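Long-range contact in UDP-L-Rhamnose Synthase (Acanthamoeba polyphaga mimivirus, PDB 7JID), which probably makes UDP-L-rhamnose with NADP(H) as cofactor, using a Rossmann-type domain to hold the dinucleotide beside the UDP-sugar: residues 43-57 against 93-107. Sequence-based numbering, arbitrary orientation.
Sequences VEREISEIKPDRVMS and LAFICQKYNIHLTYL. With NAP (NADP nicotinamide-adenine-dinucleotide phosphate), chain D.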
ATOM      1  N   VAL A  43     -14.409   3.488  12.178  1.00 14.23           N
ATOM      2  CA  VAL A  43     -13.763   2.403  12.967  1.00 14.26           C
ATOM      3  C   VAL A  43     -13.494   2.934  14.384  1.00 15.54           C
ATOM      4  O   VAL A  43     -13.825   2.230  15.384  1.00 15.44           O
ATOM      5  CB  VAL A  43     -12.443   1.964  12.310  1.00 14.09           C
ATOM      6  CG1 VAL A  43     -11.649   1.089  13.256  1.00 14.12           C
ATOM      7  CG2 VAL A  43     -12.715   1.284  10.977  1.00 13.69           C
ATOM      8  N   GLU A  44     -12.914   4.130  14.490  1.00 16.36           N
ATOM      9  CA  GLU A  44     -12.536   4.658  15.823  1.00 17.98           C
ATOM     10  C   GLU A  44     -13.817   4.942  16.610  1.00 18.12           C
ATOM     11  O   GLU A  44     -13.827   4.636  17.799  1.00 19.19           O
ATOM     12  CB  GLU A  44     -11.678   5.908  15.722  1.00 20.24           C
ATOM     13  CG  GLU A  44     -11.364   6.462  17.096  1.00 21.75           C
ATOM     14  CD  GLU A  44     -10.188   7.394  17.156  1.00 24.36           C
ATOM     15  OE1 GLU A  44      -9.646   7.739  16.087  1.00 25.86           O
ATOM     16  OE2 GLU A  44      -9.809   7.756  18.274  1.00 24.54           O
ATOM     17  N   ARG A  45     -14.863   5.460  15.975  1.00 18.98           N
ATOM     18  CA  ARG A  45     -16.153   5.676  16.678  1.00 20.42           C
ATOM     19  C   ARG A  45     -16.666   4.320  17.175  1.00 20.05           C
ATOM     20  O   ARG A  45     -17.120   4.248  18.346  1.00 17.08           O
ATOM     21  CB  ARG A  45     -17.171   6.391  15.786  1.00 21.62           C
ATOM     22  CG  ARG A  45     -16.909   7.881  15.589  1.00 24.69           C
ATOM     23  CD  ARG A  45     -18.112   8.541  14.893  1.00 25.97           C
ATOM     24  NE  ARG A  45     -18.391   8.070  13.534  1.00 29.10           N
ATOM     25  CZ  ARG A  45     -17.763   8.492  12.425  1.00 28.22           C
ATOM     26  NH1 ARG A  45     -16.801   9.398  12.499  1.00 29.77           N
ATOM     27  NH2 ARG A  45     -18.092   8.000  11.243  1.00 30.43           N
ATOM     28  N   GLU A  46     -16.617   3.279  16.341  1.00 18.86           N
ATOM     29  CA  GLU A  46     -17.182   1.950  16.698  1.00 19.12           C
ATOM     30  C   GLU A  46     -16.385   1.365  17.863  1.00 18.62           C
ATOM     31  O   GLU A  46     -17.011   0.848  18.815  1.00 19.47           O
ATOM     32  CB  GLU A  46     -17.214   0.987  15.518  1.00 18.16           C
ATOM     33  CG  GLU A  46     -17.900  -0.321  15.853  1.00 18.74           C
ATOM     34  CD  GLU A  46     -18.333  -1.112  14.637  1.00 19.16           C
ATOM     35  OE1 GLU A  46     -17.580  -1.105  13.650  1.00 19.39           O
ATOM     36  OE2 GLU A  46     -19.414  -1.721  14.651  1.00 18.00           O
ATOM     37  N   ILE A  47     -15.067   1.427  17.799  1.00 16.68           N
ATOM     38  CA  ILE A  47     -14.175   0.857  18.842  1.00 17.10           C
ATOM     39  C   ILE A  47     -14.348   1.639  20.144  1.00 20.58           C
ATOM     40  O   ILE A  47     -14.423   1.004  21.203  1.00 19.78           O
ATOM     41  CB  ILE A  47     -12.729   0.825  18.342  1.00 17.40           C
ATOM     42  CG1 ILE A  47     -12.615  -0.338  17.363  1.00 16.46           C
ATOM     43  CG2 ILE A  47     -11.747   0.712  19.476  1.00 18.21           C
ATOM     44  CD1 ILE A  47     -11.275  -0.500  16.699  1.00 15.85           C
ATOM     45  N   SER A  48     -14.448   2.959  20.050  1.00 18.12           N
ATOM     46  CA  SER A  48     -14.581   3.838  21.232  1.00 20.30           C
ATOM     47  C   SER A  48     -15.907   3.548  21.934  1.00 21.03           C
ATOM     48  O   SER A  48     -15.911   3.616  23.185  1.00 24.67           O
ATOM     49  CB  SER A  48     -14.445   5.283  20.821  1.00 23.93           C
ATOM     50  OG  SER A  48     -14.517   6.099  21.976  1.00 31.08           O
ATOM     51  N   GLU A  49     -16.964   3.229  21.184  1.00 23.82           N
ATOM     52  CA  GLU A  49     -18.345   2.988  21.699  1.00 25.76           C
ATOM     53  C   GLU A  49     -18.494   1.538  22.192  1.00 28.43           C
ATOM     54  O   GLU A  49     -19.015   1.324  23.307  1.00 28.91           O
ATOM     55  CB  GLU A  49     -19.411   3.281  20.641  1.00 28.57           C
ATOM     56  CG  GLU A  49     -20.668   2.445  20.822  1.00 34.75           C
ATOM     57  CD  GLU A  49     -21.980   2.940  20.232  1.00 40.91           C
ATOM     58  OE1 GLU A  49     -22.597   3.852  20.833  1.00 50.16           O
ATOM     59  OE2 GLU A  49     -22.424   2.362  19.210  1.00 45.84           O
ATOM     60  N   ILE A  50     -18.070   0.556  21.400  1.00 24.29           N
ATOM     61  CA  ILE A  50     -18.257  -0.885  21.747  1.00 23.46           C
ATOM     62  C   ILE A  50     -17.339  -1.273  22.918  1.00 20.92           C
ATOM     63  O   ILE A  50     -17.755  -2.150  23.685  1.00 24.30           O
ATOM     64  CB  ILE A  50     -18.038  -1.787  20.516  1.00 24.55           C
ATOM     65  CG1 ILE A  50     -19.105  -1.561  19.440  1.00 26.39           C
ATOM     66  CG2 ILE A  50     -17.955  -3.256  20.925  1.00 24.89           C
ATOM     67  CD1 ILE A  50     -20.543  -1.737  19.908  1.00 30.63           C
ATOM     68  N   LYS A  51     -16.121  -0.734  22.995  1.00 20.62           N
ATOM     69  CA  LYS A  51     -15.096  -1.026  24.029  1.00 21.27           C
ATOM     70  C   LYS A  51     -14.843  -2.529  24.055  1.00 21.06           C
ATOM     71  O   LYS A  51     -14.974  -3.197  25.076  1.00 18.43           O
ATOM     72  CB  LYS A  51     -15.576  -0.486  25.383  1.00 25.48           C
ATOM     73  CG  LYS A  51     -15.955   0.989  25.312  1.00 29.03           C
ATOM     74  CD  LYS A  51     -16.471   1.608  26.588  1.00 32.01           C
ATOM     75  CE  LYS A  51     -16.863   3.058  26.381  1.00 37.15           C
ATOM     76  NZ  LYS A  51     -15.676   3.946  26.374  1.00 39.69           N
ATOM     77  N   PRO A  52     -14.474  -3.145  22.919  1.00 17.61           N
ATOM     78  CA  PRO A  52     -14.259  -4.587  22.903  1.00 15.51           C
ATOM     79  C   PRO A  52     -12.977  -4.911  23.670  1.00 13.89           C
ATOM     80  O   PRO A  52     -12.110  -4.073  23.765  1.00 16.33           O
ATOM     81  CB  PRO A  52     -14.048  -4.906  21.416  1.00 15.41           C
ATOM     82  CG  PRO A  52     -13.460  -3.613  20.877  1.00 15.01           C
ATOM     83  CD  PRO A  52     -14.178  -2.499  21.628  1.00 17.39           C
ATOM     84  N   ASP A  53     -12.876  -6.157  24.157  1.00 15.92           N
ATOM     85  CA  ASP A  53     -11.660  -6.707  24.794  1.00 14.55           C
ATOM     86  C   ASP A  53     -10.684  -7.205  23.724  1.00 13.26           C
ATOM     87  O   ASP A  53      -9.484  -7.177  23.962  1.00 13.47           O
ATOM     88  CB  ASP A  53     -12.025  -7.851  25.746  1.00 15.71           C
ATOM     89  CG  ASP A  53     -12.966  -7.390  26.855  1.00 17.74           C
ATOM     90  OD1 ASP A  53     -12.508  -6.572  27.639  1.00 24.55           O
ATOM     91  OD2 ASP A  53     -14.142  -7.785  26.837  1.00 17.97           O
ATOM     92  N   ARG A  54     -11.233  -7.589  22.582  1.00 13.54           N
ATOM     93  CA  ARG A  54     -10.427  -8.140  21.467  1.00 13.03           C
ATOM     94  C   ARG A  54     -11.040  -7.631  20.176  1.00 12.50           C
ATOM     95  O   ARG A  54     -12.291  -7.630  20.056  1.00 13.83           O
ATOM     96  CB  ARG A  54     -10.443  -9.670  21.472  1.00 13.16           C
ATOM     97  CG  ARG A  54      -9.834 -10.366  22.684  1.00 13.30           C
ATOM     98  CD  ARG A  54      -8.374 -10.018  22.942  1.00 12.75           C
ATOM     99  NE  ARG A  54      -7.908 -10.838  24.059  1.00 13.88           N
ATOM    100  CZ  ARG A  54      -8.016 -10.476  25.350  1.00 15.44           C
ATOM    101  NH1 ARG A  54      -8.557  -9.307  25.657  1.00 16.25           N
ATOM    102  NH2 ARG A  54      -7.634 -11.307  26.309  1.00 14.67           N
ATOM    103  N   VAL A  55     -10.194  -7.341  19.195  1.00 13.27           N
ATOM    104  CA  VAL A  55     -10.637  -7.087  17.801  1.00 13.40           C
ATOM    105  C   VAL A  55      -9.979  -8.140  16.900  1.00 12.09           C
ATOM    106  O   VAL A  55      -8.810  -8.465  17.111  1.00 11.40           O
ATOM    107  CB  VAL A  55     -10.288  -5.650  17.383  1.00 13.70           C
ATOM    108  CG1 VAL A  55     -10.669  -5.374  15.941  1.00 14.18           C
ATOM    109  CG2 VAL A  55     -10.973  -4.644  18.314  1.00 14.21           C
ATOM    110  N   MET A  56     -10.731  -8.618  15.939  1.00 11.61           N
ATOM    111  CA  MET A  56     -10.147  -9.532  14.915  1.00 12.56           C
ATOM    112  C   MET A  56     -10.516  -9.043  13.526  1.00 11.46           C
ATOM    113  O   MET A  56     -11.618  -8.546  13.318  1.00 12.58           O
ATOM    114  CB  MET A  56     -10.596 -10.982  15.092  1.00 11.98           C
ATOM    115  CG  MET A  56     -10.525 -11.491  16.539  1.00 12.37           C
ATOM    116  SD  MET A  56     -10.839 -13.278  16.705  1.00 12.57           S
ATOM    117  CE  MET A  56      -9.178 -13.859  16.366  1.00 12.85           C
ATOM    118  N   SER A  57      -9.585  -9.245  12.605  1.00 11.32           N
ATOM    119  CA  SER A  57      -9.698  -8.860  11.187  1.00 10.41           C
ATOM    120  C   SER A  57      -9.676 -10.126  10.315  1.00  9.69           C
ATOM    121  O   SER A  57      -8.609 -10.772  10.203  1.00  8.84           O
ATOM    122  CB  SER A  57      -8.615  -7.913  10.767  1.00 10.55           C
ATOM    123  OG  SER A  57      -8.770  -7.590   9.382  1.00 11.37           O
ATOM    124  N   LEU A  93      -7.104  -0.548  11.266  1.00 10.59           N
ATOM    125  CA  LEU A  93      -7.367  -1.383  12.458  1.00 10.41           C
ATOM    126  C   LEU A  93      -6.139  -1.438  13.355  1.00 10.44           C
ATOM    127  O   LEU A  93      -6.296  -1.257  14.608  1.00 11.53           O
ATOM    128  CB  LEU A  93      -7.815  -2.768  12.013  1.00 10.80           C
ATOM    129  CG  LEU A  93      -9.096  -2.869  11.193  1.00 12.21           C
ATOM    130  CD1 LEU A  93      -9.392  -4.326  10.966  1.00 12.48           C
ATOM    131  CD2 LEU A  93     -10.284  -2.234  11.908  1.00 13.51           C
ATOM    132  N   ALA A  94      -4.932  -1.623  12.806  1.00  9.37           N
ATOM    133  CA  ALA A  94      -3.690  -1.638  13.612  1.00 10.50           C
ATOM    134  C   ALA A  94      -3.538  -0.305  14.358  1.00 11.39           C
ATOM    135  O   ALA A  94      -3.351  -0.313  15.611  1.00 11.31           O
ATOM    136  CB  ALA A  94      -2.473  -1.915  12.795  1.00 10.61           C
ATOM    137  N   PHE A  95      -3.641   0.811  13.654  1.00 11.11           N
ATOM    138  CA  PHE A  95      -3.375   2.127  14.279  1.00 11.01           C
ATOM    139  C   PHE A  95      -4.387   2.350  15.397  1.00 10.54           C
ATOM    140  O   PHE A  95      -4.006   2.831  16.474  1.00 13.92           O
ATOM    141  CB  PHE A  95      -3.496   3.282  13.294  1.00 10.80           C
ATOM    142  CG  PHE A  95      -2.256   3.495  12.461  1.00 10.37           C
ATOM    143  CD1 PHE A  95      -1.077   3.884  13.034  1.00 10.93           C
ATOM    144  CD2 PHE A  95      -2.274   3.284  11.096  1.00 11.88           C
ATOM    145  CE1 PHE A  95       0.085   4.032  12.296  1.00 11.14           C
ATOM    146  CE2 PHE A  95      -1.131   3.478  10.349  1.00 11.56           C
ATOM    147  CZ  PHE A  95       0.056   3.827  10.933  1.00 11.60           C
ATOM    148  N   ILE A  96      -5.646   2.093  15.121  1.00 12.68           N
ATOM    149  CA  ILE A  96      -6.740   2.444  16.076  1.00 12.95           C
ATOM    150  C   ILE A  96      -6.746   1.447  17.230  1.00 14.41           C
ATOM    151  O   ILE A  96      -6.847   1.887  18.410  1.00 15.15           O
ATOM    152  CB  ILE A  96      -8.085   2.536  15.346  1.00 13.16           C
ATOM    153  CG1 ILE A  96      -8.108   3.699  14.338  1.00 13.70           C
ATOM    154  CG2 ILE A  96      -9.212   2.682  16.354  1.00 13.50           C
ATOM    155  CD1 ILE A  96      -9.286   3.614  13.388  1.00 14.10           C
ATOM    156  N   CYS A  97      -6.581   0.146  16.981  1.00 14.16           N
ATOM    157  CA  CYS A  97      -6.498  -0.827  18.112  1.00 13.82           C
ATOM    158  C   CYS A  97      -5.318  -0.471  19.018  1.00 14.86           C
ATOM    159  O   CYS A  97      -5.526  -0.487  20.246  1.00 14.63           O
ATOM    160  CB  CYS A  97      -6.455  -2.266  17.625  1.00 13.23           C
ATOM    161  SG  CYS A  97      -8.037  -2.726  16.935  1.00 13.44           S
ATOM    162  N   GLN A  98      -4.171  -0.101  18.452  1.00 13.17           N
ATOM    163  CA  GLN A  98      -2.966   0.266  19.216  1.00 14.65           C
ATOM    164  C   GLN A  98      -3.288   1.471  20.094  1.00 15.72           C
ATOM    165  O   GLN A  98      -2.938   1.460  21.304  1.00 16.40           O
ATOM    166  CB  GLN A  98      -1.822   0.564  18.272  1.00 13.87           C
ATOM    167  CG  GLN A  98      -0.557   0.944  19.010  1.00 14.56           C
ATOM    168  CD  GLN A  98       0.557   1.260  18.056  1.00 15.55           C
ATOM    169  OE1 GLN A  98       0.512   2.222  17.271  1.00 16.82           O
ATOM    170  NE2 GLN A  98       1.626   0.504  18.193  1.00 15.93           N
ATOM    171  N   LYS A  99      -3.929   2.487  19.523  1.00 15.81           N
ATOM    172  CA  LYS A  99      -4.225   3.713  20.295  1.00 18.76           C
ATOM    173  C   LYS A  99      -5.070   3.357  21.514  1.00 19.08           C
ATOM    174  O   LYS A  99      -4.757   3.916  22.596  1.00 20.86           O
ATOM    175  CB  LYS A  99      -4.944   4.731  19.413  1.00 19.73           C
ATOM    176  CG  LYS A  99      -5.591   5.897  20.159  1.00 20.84           C
ATOM    177  CD  LYS A  99      -6.176   6.937  19.197  1.00 23.62           C
ATOM    178  CE  LYS A  99      -6.852   8.101  19.893  1.00 25.99           C
ATOM    179  NZ  LYS A  99      -7.398   9.078  18.914  1.00 29.56           N
ATOM    180  N   TYR A 100      -6.098   2.516  21.349  1.00 18.50           N
ATOM    181  CA  TYR A 100      -7.038   2.098  22.425  1.00 18.09           C
ATOM    182  C   TYR A 100      -6.437   0.952  23.278  1.00 17.73           C
ATOM    183  O   TYR A 100      -7.137   0.486  24.208  1.00 20.61           O
ATOM    184  CB  TYR A 100      -8.424   1.825  21.831  1.00 18.63           C
ATOM    185  CG  TYR A 100      -9.148   3.086  21.458  1.00 20.78           C
ATOM    186  CD1 TYR A 100      -9.966   3.733  22.370  1.00 21.42           C
ATOM    187  CD2 TYR A 100      -8.942   3.695  20.232  1.00 21.31           C
ATOM    188  CE1 TYR A 100     -10.595   4.933  22.059  1.00 22.49           C
ATOM    189  CE2 TYR A 100      -9.549   4.903  19.911  1.00 21.27           C
ATOM    190  CZ  TYR A 100     -10.379   5.522  20.831  1.00 21.78           C
ATOM    191  OH  TYR A 100     -10.969   6.708  20.510  1.00 21.52           O
ATOM    192  N   ASN A 101      -5.221   0.487  22.988  1.00 19.05           N
ATOM    193  CA  ASN A 101      -4.576  -0.618  23.758  1.00 21.87           C
ATOM    194  C   ASN A 101      -5.478  -1.850  23.721  1.00 19.74           C
ATOM    195  O   ASN A 101      -5.637  -2.529  24.768  1.00 18.70           O
ATOM    196  CB  ASN A 101      -4.308  -0.217  25.219  1.00 25.17           C
ATOM    197  CG  ASN A 101      -3.240   0.847  25.359  1.00 32.31           C
ATOM    198  OD1 ASN A 101      -3.503   1.938  25.868  1.00 42.75           O
ATOM    199  ND2 ASN A 101      -2.029   0.538  24.923  1.00 38.19           N
ATOM    200  N   ILE A 102      -6.084  -2.144  22.564  1.00 15.96           N
ATOM    201  CA  ILE A 102      -6.959  -3.332  22.401  1.00 15.98           C
ATOM    202  C   ILE A 102      -6.238  -4.309  21.461  1.00 13.57           C
ATOM    203  O   ILE A 102      -5.813  -3.896  20.379  1.00 15.65           O
ATOM    204  CB  ILE A 102      -8.371  -3.020  21.881  1.00 15.04           C
ATOM    205  CG1 ILE A 102      -9.122  -2.025  22.782  1.00 16.99           C
ATOM    206  CG2 ILE A 102      -9.127  -4.320  21.766  1.00 15.43           C
ATOM    207  CD1 ILE A 102     -10.370  -1.502  22.165  1.00 17.70           C
ATOM    208  N   HIS A 103      -6.049  -5.535  21.917  1.00 12.12           N
ATOM    209  CA  HIS A 103      -5.335  -6.558  21.114  1.00 12.58           C
ATOM    210  C   HIS A 103      -6.069  -6.763  19.783  1.00 10.37           C
ATOM    211  O   HIS A 103      -7.291  -6.948  19.786  1.00 12.17           O
ATOM    212  CB  HIS A 103      -5.237  -7.847  21.917  1.00 12.36           C
ATOM    213  CG  HIS A 103      -4.565  -8.947  21.180  1.00 13.25           C
ATOM    214  ND1 HIS A 103      -5.224  -9.711  20.242  1.00 13.73           N
ATOM    215  CD2 HIS A 103      -3.294  -9.369  21.229  1.00 13.37           C
ATOM    216  CE1 HIS A 103      -4.354 -10.562  19.718  1.00 14.41           C
ATOM    217  NE2 HIS A 103      -3.165 -10.391  20.315  1.00 12.68           N
ATOM    218  N   LEU A 104      -5.315  -6.790  18.680  1.00 11.20           N
ATOM    219  CA  LEU A 104      -5.841  -7.045  17.318  1.00 10.62           C
ATOM    220  C   LEU A 104      -5.219  -8.336  16.802  1.00 10.01           C
ATOM    221  O   LEU A 104      -3.999  -8.445  16.839  1.00  9.88           O
ATOM    222  CB  LEU A 104      -5.486  -5.890  16.400  1.00 10.13           C
ATOM    223  CG  LEU A 104      -5.821  -6.069  14.911  1.00  9.14           C
ATOM    224  CD1 LEU A 104      -7.317  -6.209  14.715  1.00 10.05           C
ATOM    225  CD2 LEU A 104      -5.296  -4.881  14.150  1.00 10.48           C
ATOM    226  N   THR A 105      -6.067  -9.223  16.306  1.00 10.01           N
ATOM    227  CA  THR A 105      -5.651 -10.361  15.458  1.00 10.50           C
ATOM    228  C   THR A 105      -5.932  -9.972  14.007  1.00  9.60           C
ATOM    229  O   THR A 105      -7.086  -9.790  13.666  1.00 10.48           O
ATOM    230  CB  THR A 105      -6.346 -11.671  15.845  1.00 10.90           C
ATOM    231  OG1 THR A 105      -6.154 -11.910  17.250  1.00 11.66           O
ATOM    232  CG2 THR A 105      -5.791 -12.823  15.041  1.00 11.01           C
ATOM    233  N   TYR A 106      -4.877  -9.948  13.209  1.00  9.78           N
ATOM    234  CA  TYR A 106      -4.940  -9.757  11.750  1.00 10.27           C
ATOM    235  C   TYR A 106      -4.684 -11.108  11.071  1.00  9.26           C
ATOM    236  O   TYR A 106      -3.605 -11.640  11.176  1.00  8.50           O
ATOM    237  CB  TYR A 106      -3.959  -8.674  11.299  1.00  9.26           C
ATOM    238  CG  TYR A 106      -3.693  -8.700   9.819  1.00  8.96           C
ATOM    239  CD1 TYR A 106      -4.700  -8.375   8.911  1.00  8.70           C
ATOM    240  CD2 TYR A 106      -2.441  -9.007   9.356  1.00  8.36           C
ATOM    241  CE1 TYR A 106      -4.457  -8.429   7.552  1.00  8.95           C
ATOM    242  CE2 TYR A 106      -2.179  -9.068   7.992  1.00  8.79           C
ATOM    243  CZ  TYR A 106      -3.185  -8.729   7.105  1.00  9.06           C
ATOM    244  OH  TYR A 106      -3.007  -8.804   5.747  1.00  9.84           O
ATOM    245  N   LEU A 107      -5.677 -11.623  10.358  1.00  9.40           N
ATOM    246  CA  LEU A 107      -5.477 -12.865   9.555  1.00 10.80           C
ATOM    247  C   LEU A 107      -4.889 -12.474   8.209  1.00 11.02           C
ATOM    248  O   LEU A 107      -5.609 -11.850   7.399  1.00 10.89           O
ATOM    249  CB  LEU A 107      -6.778 -13.633   9.393  1.00 12.22           C
ATOM    250  CG  LEU A 107      -6.579 -15.084   8.923  1.00 14.15           C
ATOM    251  CD1 LEU A 107      -5.621 -15.857   9.808  1.00 14.79           C
ATOM    252  CD2 LEU A 107      -7.918 -15.808   8.878  1.00 17.09           C
TER
HETATM  253  PA  NAP D 302     -14.297 -13.728   2.257  1.00 15.50           P
HETATM  254  O1A NAP D 302     -15.333 -14.814   2.431  1.00 16.57           O
HETATM  255  O2A NAP D 302     -14.299 -12.924   0.993  1.00 18.01           O
HETATM  256  O5B NAP D 302     -14.512 -12.818   3.535  1.00 14.51           O
HETATM  257  C5B NAP D 302     -13.960 -11.502   3.588  1.00 14.48           C
HETATM  258  C4B NAP D 302     -14.808 -10.507   4.365  1.00 14.67           C
HETATM  259  O4B NAP D 302     -14.132  -9.267   4.527  1.00 15.00           O
HETATM  260  C3B NAP D 302     -16.101 -10.258   3.600  1.00 15.63           C
HETATM  261  O3B NAP D 302     -17.125 -10.442   4.605  1.00 15.53           O
HETATM  262  C2B NAP D 302     -15.954  -8.803   3.172  1.00 14.92           C
HETATM  263  O2B NAP D 302     -17.189  -8.168   3.306  1.00 17.56           O
HETATM  264  C1B NAP D 302     -15.006  -8.202   4.207  1.00 13.56           C
HETATM  265  N9A NAP D 302     -14.270  -7.002   3.860  1.00 12.99           N
HETATM  266  C8A NAP D 302     -13.433  -6.838   2.845  1.00 10.96           C
HETATM  267  N7A NAP D 302     -12.903  -5.614   2.865  1.00 10.32           N
HETATM  268  C5A NAP D 302     -13.429  -4.974   3.918  1.00 10.79           C
HETATM  269  C6A NAP D 302     -13.298  -3.670   4.441  1.00 10.93           C
HETATM  270  N6A NAP D 302     -12.497  -2.820   3.841  1.00  9.79           N
HETATM  271  N1A NAP D 302     -14.048  -3.372   5.558  1.00  9.96           N
HETATM  272  C2A NAP D 302     -14.831  -4.302   6.122  1.00 11.74           C
HETATM  273  N3A NAP D 302     -15.029  -5.557   5.689  1.00 11.74           N
HETATM  274  C4A NAP D 302     -14.312  -5.905   4.587  1.00 10.91           C
HETATM  275  O3  NAP D 302     -12.767 -14.202   2.415  1.00 16.90           O
HETATM  276  PN  NAP D 302     -12.164 -15.222   3.526  1.00 15.32           P
HETATM  277  O1N NAP D 302     -11.556 -16.281   2.621  1.00 17.55           O
HETATM  278  O2N NAP D 302     -13.006 -15.478   4.704  1.00 16.32           O
HETATM  279  O5D NAP D 302     -10.888 -14.394   3.968  1.00 20.82           O
HETATM  280  C5D NAP D 302     -10.691 -13.515   5.067  1.00 25.98           C
HETATM  281  C4D NAP D 302      -9.441 -12.641   4.753  1.00 22.82           C
HETATM  282  O4D NAP D 302      -8.501 -12.871   5.754  1.00 29.74           O
HETATM  283  C3D NAP D 302      -8.819 -13.119   3.458  1.00 24.84           C
HETATM  284  O3D NAP D 302      -7.773 -12.204   2.955  1.00 32.04           O
HETATM  285  C2D NAP D 302      -8.402 -14.481   4.061  1.00 24.44           C
HETATM  286  O2D NAP D 302      -7.437 -15.286   3.370  1.00 22.24           O
HETATM  287  C1D NAP D 302      -7.858 -14.105   5.413  1.00 23.23           C
HETATM  288  P2B NAP D 302     -17.893  -7.470   2.066  1.00 20.22           P
HETATM  289  O1X NAP D 302     -18.512  -8.499   1.223  1.00 23.70           O
HETATM  290  O2X NAP D 302     -18.962  -6.717   2.880  1.00 22.85           O
HETATM  291  O3X NAP D 302     -16.965  -6.547   1.268  1.00 18.78           O
HETATM  292  O   HOH W   1      -7.045  -6.144  24.571  1.00 17.71           O
HETATM  293  O   HOH W   2      -7.679 -10.383  18.981  1.00 12.65           O
HETATM  294  O   HOH W   3      -7.707  -9.550   7.593  1.00 11.48           O
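The Tyr100 ring carries CG2 of Ile47 over one face, while the carboxylate of Glu44 meets its hydroxyl edge near the ring plane, the two planes 84° apart. Glu44 OE2 there accepts two bonds: Tyr100 OH, at 2.7 Å, uses the anti lone pair, and Lys99 NZ, at 2.8 Å, adds a salt bridge on the syn side. Glu44 reaches both because its chain runs extended beyond CG (chi2 161°). At the His103 ring edge, in plane, a water lies 2.8 Å from His103 ND1 and also bonds Val55 O and Thr105 OG1; NE2 bonds Thr210 O. Strands 54-57 and 103-107 run parallel (14° between axes), as in the sheet of a Rossmann fold, where helices 40-50 and 79-99, packed on the same face, lead into adjacent strands. Val55 N donates to His103 O and Ser57 N to Thr105 O; Val55 O and Ser57 O accept from Thr105 N and Leu107 N. Cys97 SG joins helix to sheet, 3.7 Å from Val55 CB; between the helices Ile96 CD1 presses tightly on Val43 CG1 (3.5 Å). At the C-terminal end of this pairing, Leu107 O approaches O4D of NADP to 3.5 Å.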